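Local coordinates for protein GTP cyclohydrolase 1 type 2 homolog (Staphylococcus aureus subsp. aureus, PDB 3LNL) that is of unknown function but, as a NIF3-family protein, holds a dinuclear zinc centre and assembles into a toroid-shaped homohexamer capped by PII-like domains, at residues 12-17 and 99-104; 17-22 and 238-243; 42-47 and 54-59; 260-263 and 269-272; 329-334 and 362-367. The protein carries 2 engineered substitutions. All coordinates share one frame; numbering follows the deposited sequence.

Along the chain, interactions 1 and 2 interleave and share H17, the last residue of helix 7-17; their centres lie about 10 Å apart. Interaction 3 falls within the span of sequence that each of them encloses, and it reaches the same five-stranded sheet as interaction 1, with centres about 17 Å apart. Interactions 4 and 5 come later, centres about 14 Å apart, joined by a hydrogen bond from N329 ND2 to S269 O, and both touch a second subunit. Interaction 5 supplies zinc ligands directly, and L47 of interaction 3 packs against its Y331 and E333; interaction 1 reaches the same centre indirectly, through M101 O and the zinc ligand H68. The five contacts thus connect sheet, zinc site, PII-like domain root and subunit interface.

Interaction 1 (12-17 and 99-104)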
# COMPACT_ATOMS: atom_id res chain seq x y z
N THR B 12 29.12 -20.11 -11.80
CA THR B 12 29.02 -21.18 -10.79
C THR B 12 30.08 -21.01 -9.70
O THR B 12 29.79 -21.18 -8.52
CB THR B 12 29.18 -22.58 -11.45
OG1 THR B 12 28.19 -22.72 -12.49
CG2 THR B 12 29.02 -23.67 -10.43
N LEU B 13 31.30 -20.66 -10.07
CA LEU B 13 32.36 -20.48 -9.09
C LEU B 13 32.07 -19.28 -8.20
O LEU B 13 32.17 -19.37 -6.98
CB LEU B 13 33.70 -20.32 -9.81
CG LEU B 13 34.97 -20.19 -8.95
CD1 LEU B 13 35.06 -21.38 -7.99
CD2 LEU B 13 36.19 -20.14 -9.87
N LEU B 14 31.67 -18.16 -8.82
CA LEU B 14 31.34 -16.94 -8.08
C LEU B 14 30.23 -17.18 -7.08
O LEU B 14 30.31 -16.77 -5.91
CB LEU B 14 30.92 -15.83 -9.02
CG LEU B 14 32.03 -15.35 -9.95
CD1 LEU B 14 31.58 -14.18 -10.87
CD2 LEU B 14 33.30 -14.96 -9.14
N ASP B 15 29.20 -17.87 -7.56
CA ASP B 15 28.07 -18.18 -6.75
C ASP B 15 28.38 -19.15 -5.57
O ASP B 15 27.80 -19.05 -4.48
CB ASP B 15 26.97 -18.78 -7.63
CG ASP B 15 25.72 -19.02 -6.86
OD1 ASP B 15 25.17 -18.11 -6.25
OD2 ASP B 15 25.28 -20.15 -6.86
N HIS B 16 29.33 -20.05 -5.79
CA HIS B 16 29.77 -20.95 -4.74
C HIS B 16 30.34 -20.14 -3.56
O HIS B 16 29.97 -20.36 -2.43
CB HIS B 16 30.78 -21.96 -5.29
CG HIS B 16 31.33 -22.88 -4.26
ND1 HIS B 16 30.60 -23.94 -3.76
CD2 HIS B 16 32.50 -22.87 -3.57
CE1 HIS B 16 31.31 -24.55 -2.83
NE2 HIS B 16 32.46 -23.91 -2.68
N HIS B 17 31.22 -19.19 -3.85
CA HIS B 17 31.90 -18.47 -2.80
C HIS B 17 31.16 -17.25 -2.29
O HIS B 17 31.34 -16.88 -1.13
CB HIS B 17 33.32 -18.10 -3.26
CG HIS B 17 34.22 -19.27 -3.49
ND1 HIS B 17 34.82 -19.97 -2.46
CD2 HIS B 17 34.65 -19.85 -4.64
CE1 HIS B 17 35.57 -20.94 -2.97
NE2 HIS B 17 35.48 -20.89 -4.29
N ILE B 99 29.39 -8.82 -15.07
CA ILE B 99 28.74 -9.46 -13.92
C ILE B 99 28.78 -8.49 -12.74
O ILE B 99 29.79 -7.83 -12.50
CB ILE B 99 29.54 -10.75 -13.53
CG1 ILE B 99 29.48 -11.78 -14.68
CG2 ILE B 99 29.10 -11.31 -12.13
CD1 ILE B 99 30.64 -12.91 -14.60
N ALA B 100 27.67 -8.39 -12.01
CA ALA B 100 27.60 -7.56 -10.85
C ALA B 100 27.56 -8.46 -9.61
O ALA B 100 26.68 -9.34 -9.47
CB ALA B 100 26.31 -6.68 -10.84
N MET B 101 28.51 -8.23 -8.72
CA MET B 101 28.52 -8.86 -7.40
C MET B 101 28.30 -7.74 -6.42
O MET B 101 29.28 -7.13 -5.91
CB MET B 101 29.86 -9.60 -7.18
CG MET B 101 30.01 -10.86 -8.10
SD MET B 101 31.62 -11.60 -7.79
CE MET B 101 31.24 -12.56 -6.29
N HIS B 102 27.01 -7.44 -6.17
CA HIS B 102 26.65 -6.26 -5.43
C HIS B 102 26.39 -6.57 -3.96
O HIS B 102 27.34 -6.89 -3.25
CB HIS B 102 25.51 -5.49 -6.08
CG HIS B 102 25.33 -4.13 -5.51
ND1 HIS B 102 24.09 -3.53 -5.38
CD2 HIS B 102 26.23 -3.27 -4.98
CE1 HIS B 102 24.24 -2.34 -4.81
NE2 HIS B 102 25.53 -2.16 -4.54
N THR B 103 25.13 -6.56 -3.50
CA THR B 103 24.92 -6.72 -2.07
C THR B 103 25.33 -8.13 -1.58
O THR B 103 25.67 -8.25 -0.43
CB THR B 103 23.52 -6.32 -1.59
OG1 THR B 103 22.53 -7.11 -2.24
CG2 THR B 103 23.25 -4.80 -1.81
N ASN B 104 25.35 -9.17 -2.43
CA ASN B 104 26.01 -10.43 -2.03
C ASN B 104 27.46 -10.26 -1.56
O ASN B 104 27.91 -10.91 -0.61
CB ASN B 104 25.86 -11.60 -3.06
CG ASN B 104 26.30 -11.22 -4.46
OD1 ASN B 104 26.09 -10.08 -4.92
ND2 ASN B 104 26.96 -12.18 -5.14
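L14 meets I99 and M101 through aliphatic carbons and a thioether sulfur, and the flat groups of the two segments stand around this contact, not in it. The H17 ring has H16 CD2 over the centre of one face and L13 CD1 at its edge, in plane; it also stacks with W347 of helix 336-350. Beyond the strand, the H102 ring has T103 CG2 over one face, toward the rim, and meets H68 edge-to-face.

L14 points from helix 7-17 toward the end of strand 97-100. Its CD1 comes tip to tip with I99, 4.0 Å from I99 CG2. The M101 side chain crosses L14 at about a right angle, and its sulfur touches both methyls: SD is 4.0 Å from L14 CD2 and equally far from L14 CD1. An extended chi2 of 179° carries SD out to the leucine before the chain bends at chi3. L344 and W347 of helix 336-350 and I66 of strand 64-67 also touch L14.

No hydrogen bond crosses the 147 Å² that the two segments bury, so helix 7-17 and the end of strand 97-100, with the loop after it, are held by dispersion and exclusion of water. One backbone oxygen of the contact reaches the metal site: M101 O is hydrogen-bonded to ND1 of the zinc ligand H68, and so probably fixes the orientation of that imidazole.

Interaction 2 (17-22 and 238-243); sequences HVPFST and SLYGLG
The carbonyl oxygen of P19, a residue whose ring packs on Y240, is gripped twice by T22, the second residue of 17-22 to touch this tyrosine. T22 OG1 donates to P19 O over 2.7 Å, in the carbonyl plane and at a C=O...donor angle of 155°, while T22 N reaches P19 O at 3.0 Å in the 3-10 turn. The hydroxyl is placed for this by chi1 of 63°, which sets OG1 between the backbone N and the carbonyl carbon and turns CG2 to Y240.

That methyl makes a CH-pi contact: T22 CG2 lies 3.9 Å from the centroid of the Y240 ring and only 16° off its normal, nearest CG and CD1. At the phenol end the proline approaches obliquely, with P19 CG and P19 CD each 3.5 Å from Y240 OH. The hydroxyl is joined to the loop through water 1, which lies 2.7 Å from Y240 OH and donates to H17 O at 2.8 Å. H17 O is also bonded to N108 ND2. Before the tyrosine an ST turn shapes the backbone, Y240 N donating to S238 OG at 2.9 Å in a nearly straight bond.

The contact lies near the point where the chain returns from the PII-like domain. Y240, at the start of strand 240-253, bonds through its backbone to Q131 of strand 125-142, whose NE2 also holds T22 O; N104 of helix 103-106 touches T22 in the loop that leaves helix 7-17.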
# COMPACT_ATOMS: atom_id res chain seq x y z
N HIS B 17 31.22 -19.19 -3.85
CA HIS B 17 31.90 -18.47 -2.80
C HIS B 17 31.16 -17.25 -2.29
O HIS B 17 31.34 -16.88 -1.13
CB HIS B 17 33.32 -18.10 -3.26
CG HIS B 17 34.22 -19.27 -3.49
ND1 HIS B 17 34.82 -19.97 -2.46
CD2 HIS B 17 34.65 -19.85 -4.64
CE1 HIS B 17 35.57 -20.94 -2.97
NE2 HIS B 17 35.48 -20.89 -4.29
N VAL B 18 30.33 -16.62 -3.12
CA VAL B 18 29.64 -15.37 -2.76
C VAL B 18 28.21 -15.46 -3.29
O VAL B 18 27.87 -14.86 -4.34
CB VAL B 18 30.35 -14.11 -3.34
CG1 VAL B 18 29.69 -12.79 -2.85
CG2 VAL B 18 31.88 -14.10 -3.05
N PRO B 19 27.40 -16.28 -2.63
CA PRO B 19 26.16 -16.73 -3.27
C PRO B 19 25.25 -15.58 -3.69
O PRO B 19 24.94 -14.71 -2.86
CB PRO B 19 25.47 -17.55 -2.19
CG PRO B 19 26.50 -17.88 -1.19
CD PRO B 19 27.71 -17.04 -1.41
N PHE B 20 24.78 -15.62 -4.93
CA PHE B 20 23.96 -14.54 -5.44
C PHE B 20 22.65 -14.41 -4.66
O PHE B 20 22.10 -13.31 -4.55
CB PHE B 20 23.73 -14.70 -6.92
CG PHE B 20 24.96 -14.40 -7.72
CD1 PHE B 20 25.80 -15.40 -8.13
CD2 PHE B 20 25.34 -13.08 -7.94
CE1 PHE B 20 26.97 -15.12 -8.83
CE2 PHE B 20 26.50 -12.77 -8.63
CZ PHE B 20 27.32 -13.79 -9.09
N SER B 21 22.20 -15.51 -4.06
CA SER B 21 20.99 -15.54 -3.26
C SER B 21 21.09 -14.70 -1.96
O SER B 21 20.08 -14.37 -1.36
CB SER B 21 20.65 -17.01 -2.92
OG SER B 21 21.53 -17.56 -1.91
N THR B 22 22.31 -14.36 -1.54
CA THR B 22 22.45 -13.55 -0.34
C THR B 22 22.30 -12.07 -0.65
O THR B 22 22.34 -11.24 0.29
CB THR B 22 23.75 -13.85 0.42
OG1 THR B 22 24.89 -13.54 -0.39
CG2 THR B 22 23.76 -15.38 0.86
N SER B 238 22.76 -16.87 10.00
CA SER B 238 23.57 -17.06 8.83
C SER B 238 24.99 -16.58 9.12
O SER B 238 25.20 -15.77 10.01
CB SER B 238 23.03 -16.16 7.70
OG SER B 238 23.80 -16.35 6.55
N LEU B 239 25.91 -17.01 8.28
CA LEU B 239 27.24 -16.45 8.26
C LEU B 239 27.31 -15.11 7.50
O LEU B 239 28.32 -14.42 7.60
CB LEU B 239 28.24 -17.47 7.68
CG LEU B 239 28.41 -18.74 8.54
CD1 LEU B 239 29.39 -19.66 7.88
CD2 LEU B 239 28.85 -18.45 9.97
N TYR B 240 26.26 -14.81 6.74
CA TYR B 240 26.15 -13.61 5.92
C TYR B 240 25.45 -12.51 6.70
O TYR B 240 24.50 -12.75 7.44
CB TYR B 240 25.42 -13.92 4.57
CG TYR B 240 26.09 -15.08 3.81
CD1 TYR B 240 25.65 -16.42 3.97
CD2 TYR B 240 27.18 -14.86 3.00
CE1 TYR B 240 26.30 -17.48 3.32
CE2 TYR B 240 27.84 -15.88 2.38
CZ TYR B 240 27.40 -17.20 2.55
OH TYR B 240 28.09 -18.18 1.89
N GLY B 241 25.93 -11.28 6.55
CA GLY B 241 25.29 -10.13 7.17
C GLY B 241 25.93 -8.85 6.70
O GLY B 241 27.11 -8.84 6.32
N LEU B 242 25.14 -7.76 6.72
CA LEU B 242 25.58 -6.43 6.31
C LEU B 242 26.36 -5.68 7.41
O LEU B 242 25.77 -5.19 8.41
CB LEU B 242 24.40 -5.59 5.82
CG LEU B 242 24.83 -4.22 5.31
CD1 LEU B 242 25.60 -4.38 3.97
CD2 LEU B 242 23.64 -3.29 5.15
N GLY B 243 27.66 -5.62 7.21
CA GLY B 243 28.58 -4.92 8.07
C GLY B 243 29.47 -5.89 8.82
O GLY B 243 29.23 -7.10 8.86
O HOH W 1 30.67 -17.43 1.56

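Interaction 3 (42-47 and 54-59); sequences GVLTAL and VNEAIE
In the beta-alpha-beta crossover made of strand 43-46, helix 51-60 and the parallel strand 64-67, the first strand and the helix meet where L44 lies against E56 and A57. L44 points from the strand to the helix, its CA 6.5 Å from the CA of A57, the closest such pair of the two segments. With CG anti to the backbone N (chi1 -169°), the leucine carries both methyls up to the helix. L44 CD2 lies against the helix backbone, 3.8 Å from A57 N, and touches A57 CB at 3.9 Å. The small alanine side chain is consistent with this close approach of strand and helix, and it also touches I65 of strand 64-67.

E56 crosses L44 at about a right angle. Its chain is extended, so the CG methylene and the carboxylate pass over the leucine, with L44 CD2 4.0 Å from E56 CG and L44 CD1 4.1 Å from E56 CD. The acid is buried, but its oxygens have partners in the residues just after strand 357-359, which flanks 43-46 on the side away from 64-67: T361 N for OE1 and the hydroxyl of S360 for OE2. These bonds would be expected to stabilise the carboxylate form.

V43 and T45 face the other side of the sheet, on helix 336-350, while V54 packs on I87 and L91 of helix 83-93. The contact therefore joins the sheet to one of its two helical layers, and its shortest approach sets a methyl beside an acid oxygen: L44 CD2 is 3.7 Å from E56 OE2.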
# COMPACT_ATOMS: atom_id res chain seq x y z
N GLY B 42 39.81 -13.10 -19.78
CA GLY B 42 40.47 -12.40 -18.71
C GLY B 42 39.42 -11.69 -17.91
O GLY B 42 38.34 -11.40 -18.45
N VAL B 43 39.72 -11.39 -16.64
CA VAL B 43 38.78 -10.72 -15.73
C VAL B 43 39.36 -9.41 -15.12
O VAL B 43 40.44 -9.41 -14.53
CB VAL B 43 38.32 -11.70 -14.57
CG1 VAL B 43 37.31 -11.00 -13.56
CG2 VAL B 43 37.72 -13.04 -15.17
N LEU B 44 38.59 -8.33 -15.26
CA LEU B 44 38.86 -7.04 -14.71
C LEU B 44 37.84 -6.74 -13.66
O LEU B 44 36.63 -6.72 -13.96
CB LEU B 44 38.78 -5.96 -15.79
CG LEU B 44 39.27 -4.56 -15.47
CD1 LEU B 44 40.80 -4.57 -15.16
CD2 LEU B 44 38.90 -3.65 -16.68
N THR B 45 38.31 -6.51 -12.43
CA THR B 45 37.41 -6.07 -11.34
C THR B 45 37.27 -4.53 -11.24
O THR B 45 38.20 -3.79 -11.56
CB THR B 45 37.85 -6.63 -9.97
OG1 THR B 45 39.09 -6.01 -9.55
CG2 THR B 45 38.00 -8.18 -10.04
N ALA B 46 36.07 -4.08 -10.83
CA ALA B 46 35.73 -2.68 -10.87
C ALA B 46 34.72 -2.38 -9.75
O ALA B 46 34.01 -3.30 -9.32
CB ALA B 46 35.14 -2.35 -12.24
N LEU B 47 34.66 -1.12 -9.30
CA LEU B 47 33.58 -0.71 -8.42
C LEU B 47 32.36 -0.36 -9.27
O LEU B 47 31.26 -0.95 -9.11
CB LEU B 47 34.01 0.49 -7.54
CG LEU B 47 32.97 1.21 -6.70
CD1 LEU B 47 32.31 0.18 -5.73
CD2 LEU B 47 33.57 2.42 -5.92
N VAL B 54 35.51 -0.02 -19.40
CA VAL B 54 35.25 -0.83 -20.57
C VAL B 54 36.44 -0.70 -21.55
O VAL B 54 36.91 -1.71 -22.07
CB VAL B 54 33.90 -0.47 -21.24
CG1 VAL B 54 33.65 -1.37 -22.46
CG2 VAL B 54 32.76 -0.57 -20.23
N ASN B 55 36.95 0.52 -21.73
CA ASN B 55 38.08 0.77 -22.63
C ASN B 55 39.29 0.07 -22.13
O ASN B 55 40.08 -0.43 -22.91
CB ASN B 55 38.35 2.27 -22.75
CG ASN B 55 37.29 3.00 -23.58
OD1 ASN B 55 36.64 2.40 -24.42
ND2 ASN B 55 37.19 4.31 -23.40
N GLU B 56 39.46 0.07 -20.81
CA GLU B 56 40.59 -0.63 -20.18
C GLU B 56 40.51 -2.18 -20.41
O GLU B 56 41.51 -2.82 -20.73
CB GLU B 56 40.64 -0.28 -18.67
CG GLU B 56 41.71 -1.01 -17.80
CD GLU B 56 41.50 -0.73 -16.32
OE1 GLU B 56 42.46 -0.87 -15.60
OE2 GLU B 56 40.37 -0.36 -15.84
N ALA B 57 39.33 -2.76 -20.30
CA ALA B 57 39.15 -4.21 -20.59
C ALA B 57 39.51 -4.51 -22.03
O ALA B 57 40.25 -5.45 -22.30
CB ALA B 57 37.73 -4.67 -20.29
N ILE B 58 39.00 -3.70 -22.95
CA ILE B 58 39.29 -3.87 -24.36
C ILE B 58 40.79 -3.82 -24.59
O ILE B 58 41.36 -4.64 -25.32
CB ILE B 58 38.58 -2.82 -25.22
CG1 ILE B 58 37.06 -3.05 -25.16
CG2 ILE B 58 39.14 -2.80 -26.70
CD1 ILE B 58 36.20 -1.86 -25.69
N GLU B 59 41.43 -2.83 -23.97
CA GLU B 59 42.82 -2.57 -24.23
C GLU B 59 43.64 -3.75 -23.73
O GLU B 59 44.66 -4.08 -24.34
CB GLU B 59 43.24 -1.22 -23.56
CG GLU B 59 44.59 -0.78 -23.90
CD GLU B 59 45.68 -1.56 -23.16
OE1 GLU B 59 45.48 -1.88 -21.96
OE2 GLU B 59 46.74 -1.82 -23.79

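Interaction 4 (260-263 and 269-272); sequences DIKS and SVRF
K262 begins its contact with V270 at CB, which lies 3.7 Å from V270 CG2. The next atom, K262 CG, stays beside the same methyl, 3.9 Å from V270 CG2, so one branch of the valine serves two methylenes of the lysine. The whole chain is extended, each torsion from chi1 to chi4 within 4° of 180°, and it passes the valine side chain in the opposite sense. K262 CE arrives over the backbone of the preceding residue, 4.1 Å from S269 N. The tip finds its partner across the interface: NZ forms a salt bridge with the terminal carboxylate oxygen OXT of I370 of a neighbouring subunit.

The 269-272 segment is tied to the same neighbour. V270 packs on I370 of that subunit, S269 OG is hydrogen-bonded to its S269 OG, and R271 and F272 pair antiparallel with one of its strands, so that the sheet continues across the interface. Within the chain V270 also packs on I326 of strand 325-327.

K262 thus acts in two ways. Its methylenes bind helix 254-264 to the approach of strand 271-273 by apolar contact, with no hydrogen bond between the segments, and its straight chain delivers the charge to the neighbour's C-terminus.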
# COMPACT_ATOMS: atom_id res chain seq x y z
N ASP B 260 43.81 8.23 10.77
CA ASP B 260 44.48 6.97 10.40
C ASP B 260 43.83 6.29 9.21
O ASP B 260 44.51 5.82 8.30
CB ASP B 260 44.47 6.02 11.60
CG ASP B 260 45.36 4.87 11.41
OD1 ASP B 260 46.58 5.10 11.33
OD2 ASP B 260 44.86 3.75 11.34
N ILE B 261 42.51 6.22 9.20
CA ILE B 261 41.84 5.50 8.14
C ILE B 261 41.81 6.35 6.84
O ILE B 261 41.83 5.81 5.75
CB ILE B 261 40.46 4.86 8.58
CG1 ILE B 261 39.35 5.88 8.78
CG2 ILE B 261 40.66 3.88 9.81
CD1 ILE B 261 38.04 5.25 9.26
N LYS B 262 41.81 7.69 6.98
CA LYS B 262 41.95 8.59 5.84
C LYS B 262 43.25 8.27 5.11
O LYS B 262 43.23 8.14 3.87
CB LYS B 262 41.96 10.06 6.29
CG LYS B 262 42.22 11.07 5.13
CD LYS B 262 42.31 12.52 5.59
CE LYS B 262 42.49 13.46 4.39
NZ LYS B 262 42.67 14.87 4.77
N SER B 263 44.35 8.13 5.87
CA SER B 263 45.63 7.78 5.31
C SER B 263 45.67 6.37 4.71
O SER B 263 46.10 6.16 3.56
CB SER B 263 46.70 7.99 6.41
OG SER B 263 47.93 7.56 5.97
N SER B 269 39.39 13.50 1.69
CA SER B 269 38.75 14.24 2.77
C SER B 269 37.91 13.24 3.56
O SER B 269 37.24 12.42 2.98
CB SER B 269 37.82 15.32 2.19
OG SER B 269 37.03 15.93 3.19
N VAL B 270 37.98 13.34 4.89
CA VAL B 270 37.12 12.59 5.79
C VAL B 270 36.43 13.56 6.74
O VAL B 270 36.97 14.63 7.02
CB VAL B 270 37.98 11.52 6.53
CG1 VAL B 270 37.32 10.99 7.75
CG2 VAL B 270 38.35 10.38 5.50
N ARG B 271 35.21 13.22 7.17
CA ARG B 271 34.52 13.98 8.20
C ARG B 271 33.93 13.05 9.26
O ARG B 271 33.52 11.89 8.98
CB ARG B 271 33.43 14.88 7.58
CG ARG B 271 32.42 14.17 6.74
CD ARG B 271 31.63 15.12 5.84
NE ARG B 271 30.72 14.37 4.96
CZ ARG B 271 29.95 14.92 4.02
NH1 ARG B 271 29.99 16.23 3.80
NH2 ARG B 271 29.11 14.16 3.31
N PHE B 272 33.90 13.54 10.50
CA PHE B 272 33.43 12.75 11.57
C PHE B 272 32.45 13.52 12.41
O PHE B 272 32.37 14.74 12.33
CB PHE B 272 34.56 12.15 12.39
CG PHE B 272 35.40 13.13 13.14
CD1 PHE B 272 35.06 13.53 14.42
CD2 PHE B 272 36.59 13.60 12.60
CE1 PHE B 272 35.87 14.43 15.10
CE2 PHE B 272 37.41 14.45 13.30
CZ PHE B 272 37.03 14.88 14.54

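Interaction 5 (329-334 and 362-367). With ZN (zinc ion), chain F; ZN (zinc ion), chain G.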
# COMPACT_ATOMS: atom_id res chain seq x y z
N ASN B 329 33.39 8.22 2.86
CA ASN B 329 32.87 8.34 1.50
C ASN B 329 32.44 6.98 0.95
O ASN B 329 32.97 5.92 1.34
CB ASN B 329 33.84 9.09 0.58
CG ASN B 329 34.22 10.47 1.15
OD1 ASN B 329 33.36 11.20 1.65
ND2 ASN B 329 35.53 10.77 1.17
N HIS B 330 31.39 7.00 0.15
CA HIS B 330 30.87 5.80 -0.47
C HIS B 330 31.97 5.23 -1.37
O HIS B 330 32.13 3.99 -1.44
CB HIS B 330 29.67 6.21 -1.29
CG HIS B 330 28.81 5.11 -1.82
ND1 HIS B 330 27.43 5.21 -1.84
CD2 HIS B 330 29.11 3.92 -2.39
CE1 HIS B 330 26.92 4.14 -2.44
NE2 HIS B 330 27.91 3.29 -2.69
N TYR B 331 32.71 6.13 -2.04
CA TYR B 331 33.79 5.71 -2.91
C TYR B 331 34.83 4.76 -2.26
O TYR B 331 35.49 3.99 -2.98
CB TYR B 331 34.49 6.90 -3.60
CG TYR B 331 35.45 6.44 -4.66
CD1 TYR B 331 34.97 5.84 -5.83
CD2 TYR B 331 36.81 6.46 -4.45
CE1 TYR B 331 35.82 5.30 -6.78
CE2 TYR B 331 37.70 5.95 -5.41
CZ TYR B 331 37.17 5.35 -6.58
OH TYR B 331 38.01 4.84 -7.53
N SER B 332 34.96 4.77 -0.94
CA SER B 332 35.83 3.84 -0.27
C SER B 332 35.49 2.37 -0.46
O SER B 332 36.34 1.53 -0.22
CB SER B 332 36.02 4.17 1.19
OG SER B 332 36.75 5.37 1.35
N GLU B 333 34.32 2.04 -0.99
CA GLU B 333 34.09 0.68 -1.50
C GLU B 333 35.06 0.24 -2.61
O GLU B 333 35.13 -0.94 -2.94
CB GLU B 333 32.66 0.53 -1.98
CG GLU B 333 31.64 0.60 -0.89
CD GLU B 333 30.32 0.12 -1.36
OE1 GLU B 333 29.98 -1.03 -1.02
OE2 GLU B 333 29.68 0.85 -2.13
N TYR B 334 35.86 1.18 -3.15
CA TYR B 334 36.83 0.81 -4.21
C TYR B 334 37.83 -0.22 -3.77
O TYR B 334 38.47 -0.85 -4.62
CB TYR B 334 37.61 2.05 -4.75
CG TYR B 334 38.74 2.43 -3.82
CD1 TYR B 334 39.98 1.85 -3.98
CD2 TYR B 334 38.56 3.33 -2.75
CE1 TYR B 334 41.04 2.14 -3.12
CE2 TYR B 334 39.65 3.67 -1.89
CZ TYR B 334 40.88 3.06 -2.09
OH TYR B 334 41.95 3.29 -1.27
N ILE B 362 41.65 2.44 -12.66
CA ILE B 362 41.03 3.74 -12.89
C ILE B 362 40.33 4.26 -11.62
O ILE B 362 39.53 3.57 -11.03
CB ILE B 362 40.10 3.67 -14.09
CG1 ILE B 362 40.97 3.41 -15.36
CG2 ILE B 362 39.29 5.04 -14.25
CD1 ILE B 362 40.22 2.96 -16.46
N ASN B 363 40.63 5.49 -11.21
CA ASN B 363 39.84 6.12 -10.19
C ASN B 363 38.54 6.64 -10.81
O ASN B 363 38.56 7.54 -11.61
CB ASN B 363 40.62 7.27 -9.53
CG ASN B 363 39.89 7.83 -8.34
OD1 ASN B 363 38.67 8.09 -8.42
ND2 ASN B 363 40.61 8.02 -7.20
N THR B 364 37.40 6.06 -10.42
CA THR B 364 36.14 6.29 -11.07
C THR B 364 35.28 7.16 -10.12
O THR B 364 34.11 7.22 -10.29
CB THR B 364 35.37 4.92 -11.33
OG1 THR B 364 35.27 4.19 -10.11
CG2 THR B 364 36.08 4.05 -12.35
N ASP B 365 35.88 7.78 -9.10
CA ASP B 365 35.12 8.59 -8.16
C ASP B 365 34.58 9.75 -8.98
O ASP B 365 35.37 10.41 -9.64
CB ASP B 365 35.97 9.14 -7.03
CG ASP B 365 35.12 9.74 -5.89
OD1 ASP B 365 33.93 10.05 -6.10
OD2 ASP B 365 35.66 9.94 -4.78
N PRO B 366 33.26 9.98 -8.98
CA PRO B 366 32.73 11.17 -9.65
C PRO B 366 33.16 12.51 -9.00
O PRO B 366 33.21 13.53 -9.63
CB PRO B 366 31.20 10.93 -9.57
CG PRO B 366 31.02 10.09 -8.42
CD PRO B 366 32.17 9.11 -8.52
N PHE B 367 33.49 12.48 -7.71
CA PHE B 367 33.90 13.61 -6.99
C PHE B 367 35.41 13.86 -7.16
O PHE B 367 36.20 12.93 -7.09
CB PHE B 367 33.61 13.45 -5.50
CG PHE B 367 32.17 13.51 -5.15
CD1 PHE B 367 31.61 12.53 -4.34
CD2 PHE B 367 31.39 14.59 -5.53
CE1 PHE B 367 30.29 12.62 -3.98
CE2 PHE B 367 30.07 14.68 -5.16
CZ PHE B 367 29.52 13.68 -4.37
ZN ZN F . 27.77 0.99 -2.93
ZN ZN G . 28.35 -2.10 -1.33
O HOH W 2 37.28 2.41 -8.63
O HOH W 3 25.76 1.40 -3.85
O HOH W 4 26.59 1.17 -1.05
O HOH W 5 27.11 -1.05 -2.64
O HOH W 6 27.22 -0.78 0.01
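Y331 is sandwiched. D365 CB sits over the centre of one ring face, 3.6 Å from the centroid of the Y331 ring and 9° off the normal, and the D365 carboxylate, tilted 17° from the ring, lies over its CB-CG end; Y334 CB covers the opposite face toward the rim. T364 OG1 lies at the edge, in plane. At the phenol end, T364 N donates to Y331 OH over 3.2 Å, at an angle of 153°, and water 2 joins Y331 OH (2.8 Å) to T364 OG1.

Two Asx turns position these residues. D365 N donates to N363 OD1 at 2.9 Å, and F367 N reaches D365 OD1 from above the carboxylate plane.

H330 and E333 of the same 3-10 segment bind the metals. H330 NE2 binds one zinc ion at 2.3 Å, and E333 OE2 binds that same zinc at 2.1 Å. E333 OE1 takes the second zinc at 2.0 Å; H69 completes the protein ligands of the first, H68 and D106 those of the second. H330 ND1 is hydrogen-bonded to D309 OD2, a second-shell hold on the ring.

E333 spans the zincs with one oxygen each, and water 5 lies on both, which would probably polarise that water.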